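Local coordinates for putative transcription regulator (Lactobacillus plantarum, PDB 3K69), which is a putative transcriptional regulator of the Rrf2-like helix-turn-helix class and probably binds DNA as a dimer, at residues L74-D84 and Y131-A141. Numbering follows the deposited sequence.
Sequences LADMNLGDLYD and YRAYYHQFTMA. With DMS (dimethyl sulfoxide), chain C.
With CG of H136 trans to its own carbonyl carbon (chi1 -76°) and CG of D84 placed likewise, the imidazole lies with one face over G80 and turns its NE2 edge to D84. NE2 of H136 donates to OD2 of D84 at 2.7 Å, in the ring plane but from above the carboxylate plane, while CA of G80 sits 3.6 Å from the ring centroid, a CH-pi contact over the face. The other oxygen, OD1 of D84, takes NH1 of R132 at 2.9 Å in a salt bridge; R132 also reaches D128 through NE. Replacing H136 by an alanine is likely to leave OD2 of D84 without this donor and uncover CA of G80. Here helix 79-86, which follows the probable winged helix-turn-helix part, packs across the C-terminal end of the long helix 111-136, where Y135 also touches F124 of the second subunit. Y83 and Y135 form an offset stack, centroids 4.4 Å apart, with the edge of Y131 turned toward the face of Y83 in an offset edge-to-face pair. N78 caps helix 79-86 through OD1, and its ND2 donates almost straight (174°) to O of H136. Beyond it, N of L79 bonds to O of F138 at 2.8 Å.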
loop_
_atom_site.group_PDB
_atom_site.type_symbol
_atom_site.label_atom_id
_atom_site.label_comp_id
_atom_site.label_asym_id
_atom_site.label_seq_id
_atom_site.Cartn_x
_atom_site.Cartn_y
_atom_site.Cartn_z
ATOM N N LEU A 74 2.507 -26.122 2.792
ATOM C CA LEU A 74 2.097 -24.825 2.231
ATOM C C LEU A 74 0.609 -24.538 2.459
ATOM O O LEU A 74 0.223 -23.395 2.658
ATOM C CB LEU A 74 2.362 -24.766 0.725
ATOM C CG LEU A 74 3.782 -24.928 0.146
ATOM C CD1 LEU A 74 3.904 -24.228 -1.239
ATOM C CD2 LEU A 74 4.874 -24.450 1.059
ATOM N N ALA A 75 -0.226 -25.581 2.455
ATOM C CA ALA A 75 -1.662 -25.401 2.679
ATOM C C ALA A 75 -1.945 -24.849 4.081
ATOM O O ALA A 75 -2.943 -24.206 4.287
ATOM C CB ALA A 75 -2.459 -26.700 2.393
ATOM N N ASP A 76 -1.019 -25.029 5.016
ATOM C CA ASP A 76 -1.215 -24.538 6.395
ATOM C C ASP A 76 -0.617 -23.166 6.689
ATOM O O ASP A 76 -0.640 -22.710 7.831
ATOM C CB ASP A 76 -0.680 -25.585 7.388
ATOM C CG ASP A 76 -1.400 -26.935 7.236
ATOM O OD1 ASP A 76 -2.637 -26.919 7.186
ATOM O OD2 ASP A 76 -0.750 -27.992 7.181
HETATM N N MSE A 77 -0.108 -22.513 5.651
HETATM C CA MSE A 77 0.471 -21.174 5.725
HETATM C C MSE A 77 -0.437 -20.168 5.052
HETATM O O MSE A 77 -0.439 -20.040 3.825
HETATM C CB MSE A 77 1.806 -21.150 5.031
HETATM C CG MSE A 77 2.733 -22.175 5.586
HETATM SE SE MSE A 77 4.428 -22.224 4.616
HETATM C CE MSE A 77 5.207 -23.739 5.597
ATOM N N ASN A 78 -1.242 -19.495 5.866
ATOM C CA ASN A 78 -2.049 -18.398 5.385
ATOM C C ASN A 78 -1.183 -17.273 4.822
ATOM O O ASN A 78 -0.257 -16.768 5.485
ATOM C CB ASN A 78 -2.946 -17.834 6.503
ATOM C CG ASN A 78 -3.962 -16.864 5.973
ATOM O OD1 ASN A 78 -3.671 -15.670 5.849
ATOM N ND2 ASN A 78 -5.142 -17.371 5.575
ATOM N N LEU A 79 -1.507 -16.856 3.604
ATOM C CA LEU A 79 -0.753 -15.841 2.898
ATOM C C LEU A 79 -0.824 -14.482 3.594
ATOM O O LEU A 79 0.110 -13.749 3.600
ATOM C CB LEU A 79 -1.243 -15.754 1.445
ATOM C CG LEU A 79 -0.261 -15.320 0.357
ATOM C CD1 LEU A 79 0.957 -16.245 0.241
ATOM C CD2 LEU A 79 -1.078 -15.301 -0.923
ATOM N N GLY A 80 -1.955 -14.174 4.199
ATOM C CA GLY A 80 -2.124 -12.992 4.963
ATOM C C GLY A 80 -1.372 -12.955 6.251
ATOM O O GLY A 80 -0.833 -11.924 6.597
ATOM N N ASP A 81 -1.354 -14.069 6.970
ATOM C CA ASP A 81 -0.452 -14.244 8.096
ATOM C C ASP A 81 0.989 -13.983 7.664
ATOM O O ASP A 81 1.688 -13.237 8.302
ATOM C CB ASP A 81 -0.563 -15.657 8.685
ATOM C CG ASP A 81 -1.860 -15.887 9.432
ATOM O OD1 ASP A 81 -2.532 -14.885 9.751
ATOM O OD2 ASP A 81 -2.193 -17.067 9.705
ATOM N N LEU A 82 1.418 -14.566 6.566
ATOM C CA LEU A 82 2.786 -14.332 6.076
ATOM C C LEU A 82 3.055 -12.855 5.732
ATOM O O LEU A 82 4.091 -12.286 6.137
ATOM C CB LEU A 82 3.063 -15.235 4.864
ATOM C CG LEU A 82 4.499 -15.186 4.337
ATOM C CD1 LEU A 82 5.480 -15.578 5.459
ATOM C CD2 LEU A 82 4.637 -16.093 3.033
ATOM N N TYR A 83 2.107 -12.236 5.015
ATOM C CA TYR A 83 2.192 -10.815 4.619
ATOM C C TYR A 83 2.320 -9.929 5.879
ATOM O O TYR A 83 3.166 -9.045 5.939
ATOM C CB TYR A 83 0.968 -10.376 3.756
ATOM C CG TYR A 83 1.156 -8.997 3.166
ATOM C CD1 TYR A 83 0.856 -7.845 3.912
ATOM C CD2 TYR A 83 1.708 -8.839 1.900
ATOM C CE1 TYR A 83 1.101 -6.580 3.401
ATOM C CE2 TYR A 83 1.957 -7.546 1.361
ATOM C CZ TYR A 83 1.660 -6.427 2.130
ATOM O OH TYR A 83 1.885 -5.148 1.634
ATOM N N ASP A 84 1.462 -10.190 6.865
ATOM C CA ASP A 84 1.415 -9.400 8.069
ATOM C C ASP A 84 2.708 -9.543 8.863
ATOM O O ASP A 84 3.198 -8.559 9.445
ATOM C CB ASP A 84 0.190 -9.737 8.931
ATOM C CG ASP A 84 -1.152 -9.420 8.253
ATOM O OD1 ASP A 84 -1.237 -8.653 7.243
ATOM O OD2 ASP A 84 -2.149 -9.996 8.742
ATOM N N TYR A 131 -7.058 -4.020 2.405
ATOM C CA TYR A 131 -5.928 -4.544 1.630
ATOM C C TYR A 131 -5.442 -5.863 2.180
ATOM O O TYR A 131 -5.275 -6.852 1.433
ATOM C CB TYR A 131 -4.786 -3.515 1.592
ATOM C CG TYR A 131 -3.546 -3.944 0.846
ATOM C CD1 TYR A 131 -3.564 -4.070 -0.509
ATOM C CD2 TYR A 131 -2.343 -4.185 1.512
ATOM C CE1 TYR A 131 -2.426 -4.451 -1.217
ATOM C CE2 TYR A 131 -1.223 -4.580 0.831
ATOM C CZ TYR A 131 -1.268 -4.726 -0.542
ATOM O OH TYR A 131 -0.180 -5.126 -1.280
ATOM N N ARG A 132 -5.203 -5.893 3.491
ATOM C CA ARG A 132 -4.626 -7.061 4.132
ATOM C C ARG A 132 -5.603 -8.230 4.145
ATOM O O ARG A 132 -5.174 -9.370 3.962
ATOM C CB ARG A 132 -4.102 -6.710 5.520
ATOM C CG ARG A 132 -2.848 -5.866 5.488
ATOM C CD ARG A 132 -2.432 -5.353 6.864
ATOM N NE ARG A 132 -1.250 -4.506 6.692
ATOM C CZ ARG A 132 0.009 -4.931 6.771
ATOM N NH1 ARG A 132 0.295 -6.196 7.070
ATOM N NH2 ARG A 132 0.991 -4.064 6.565
ATOM N N ALA A 133 -6.905 -7.937 4.255
ATOM C CA ALA A 133 -7.995 -8.950 4.129
ATOM C C ALA A 133 -7.875 -9.750 2.833
ATOM O O ALA A 133 -8.195 -10.938 2.796
ATOM C CB ALA A 133 -9.439 -8.279 4.225
ATOM N N TYR A 134 -7.424 -9.106 1.765
ATOM C CA TYR A 134 -7.271 -9.801 0.484
ATOM C C TYR A 134 -6.365 -11.053 0.619
ATOM O O TYR A 134 -6.751 -12.161 0.210
ATOM C CB TYR A 134 -6.742 -8.870 -0.621
ATOM C CG TYR A 134 -6.374 -9.629 -1.869
ATOM C CD1 TYR A 134 -7.374 -10.105 -2.729
ATOM C CD2 TYR A 134 -5.063 -9.976 -2.127
ATOM C CE1 TYR A 134 -7.060 -10.847 -3.819
ATOM C CE2 TYR A 134 -4.742 -10.696 -3.247
ATOM C CZ TYR A 134 -5.752 -11.134 -4.087
ATOM O OH TYR A 134 -5.446 -11.885 -5.189
ATOM N N TYR A 135 -5.188 -10.875 1.207
ATOM C CA TYR A 135 -4.224 -11.964 1.337
ATOM C C TYR A 135 -4.703 -13.054 2.284
ATOM O O TYR A 135 -4.430 -14.221 2.043
ATOM C CB TYR A 135 -2.875 -11.441 1.782
ATOM C CG TYR A 135 -2.217 -10.450 0.839
ATOM C CD1 TYR A 135 -1.441 -10.895 -0.219
ATOM C CD2 TYR A 135 -2.300 -9.092 1.053
ATOM C CE1 TYR A 135 -0.811 -10.028 -1.025
ATOM C CE2 TYR A 135 -1.675 -8.204 0.216
ATOM C CZ TYR A 135 -0.935 -8.682 -0.827
ATOM O OH TYR A 135 -0.266 -7.850 -1.671
ATOM N N HIS A 136 -5.487 -12.696 3.307
ATOM C CA HIS A 136 -6.014 -13.705 4.220
ATOM C C HIS A 136 -6.950 -14.757 3.631
ATOM O O HIS A 136 -7.180 -15.793 4.276
ATOM C CB HIS A 136 -6.655 -13.053 5.466
ATOM C CG HIS A 136 -5.643 -12.565 6.442
ATOM N ND1 HIS A 136 -5.100 -13.373 7.414
ATOM C CD2 HIS A 136 -4.967 -11.397 6.511
ATOM C CE1 HIS A 136 -4.204 -12.689 8.105
ATOM N NE2 HIS A 136 -4.088 -11.497 7.558
ATOM N N GLN A 137 -7.476 -14.501 2.434
ATOM C CA GLN A 137 -8.270 -15.467 1.698
ATOM C C GLN A 137 -7.481 -16.662 1.215
ATOM O O GLN A 137 -8.088 -17.660 0.879
ATOM C CB GLN A 137 -8.889 -14.869 0.430
ATOM C CG GLN A 137 -9.727 -13.633 0.610
ATOM C CD GLN A 137 -10.109 -13.079 -0.725
ATOM O OE1 GLN A 137 -9.303 -12.438 -1.401
ATOM N NE2 GLN A 137 -11.337 -13.363 -1.139
ATOM N N PHE A 138 -6.156 -16.558 1.124
ATOM C CA PHE A 138 -5.348 -17.565 0.433
ATOM C C PHE A 138 -4.299 -18.167 1.319
ATOM O O PHE A 138 -3.965 -17.620 2.381
ATOM C CB PHE A 138 -4.612 -16.967 -0.777
ATOM C CG PHE A 138 -5.527 -16.293 -1.752
ATOM C CD1 PHE A 138 -6.427 -17.031 -2.494
ATOM C CD2 PHE A 138 -5.530 -14.927 -1.874
ATOM C CE1 PHE A 138 -7.312 -16.398 -3.378
ATOM C CE2 PHE A 138 -6.418 -14.303 -2.726
ATOM C CZ PHE A 138 -7.289 -15.047 -3.490
ATOM N N THR A 139 -3.722 -19.259 0.814
ATOM C CA THR A 139 -2.577 -19.907 1.431
ATOM C C THR A 139 -1.440 -19.951 0.446
ATOM O O THR A 139 -1.598 -19.638 -0.719
ATOM C CB THR A 139 -2.848 -21.367 1.891
ATOM O OG1 THR A 139 -2.951 -22.221 0.750
ATOM C CG2 THR A 139 -4.096 -21.480 2.769
HETATM N N MSE A 140 -0.290 -20.386 0.947
HETATM C CA MSE A 140 0.860 -20.646 0.103
HETATM C C MSE A 140 0.582 -21.728 -0.940
HETATM O O MSE A 140 1.241 -21.720 -1.976
HETATM C CB MSE A 140 2.089 -21.049 0.957
HETATM C CG MSE A 140 2.839 -19.884 1.605
HETATM SE SE MSE A 140 3.642 -18.630 0.309
HETATM C CE MSE A 140 4.932 -19.902 -0.584
ATOM N N ALA A 141 -0.360 -22.658 -0.674
ATOM C CA ALA A 141 -0.743 -23.654 -1.661
ATOM C C ALA A 141 -1.469 -22.984 -2.834
ATOM O O ALA A 141 -1.303 -23.381 -3.955
ATOM C CB ALA A 141 -1.644 -24.768 -1.017
HETATM S S DMS C . 3.460 -5.460 -1.636
HETATM O O DMS C . 2.993 -4.334 -0.325
HETATM C C1 DMS C . 3.292 -4.738 -3.278
HETATM C C2 DMS C . 5.274 -5.653 -1.602
HETATM O O HOH W 1 -2.286 -9.636 4.987
#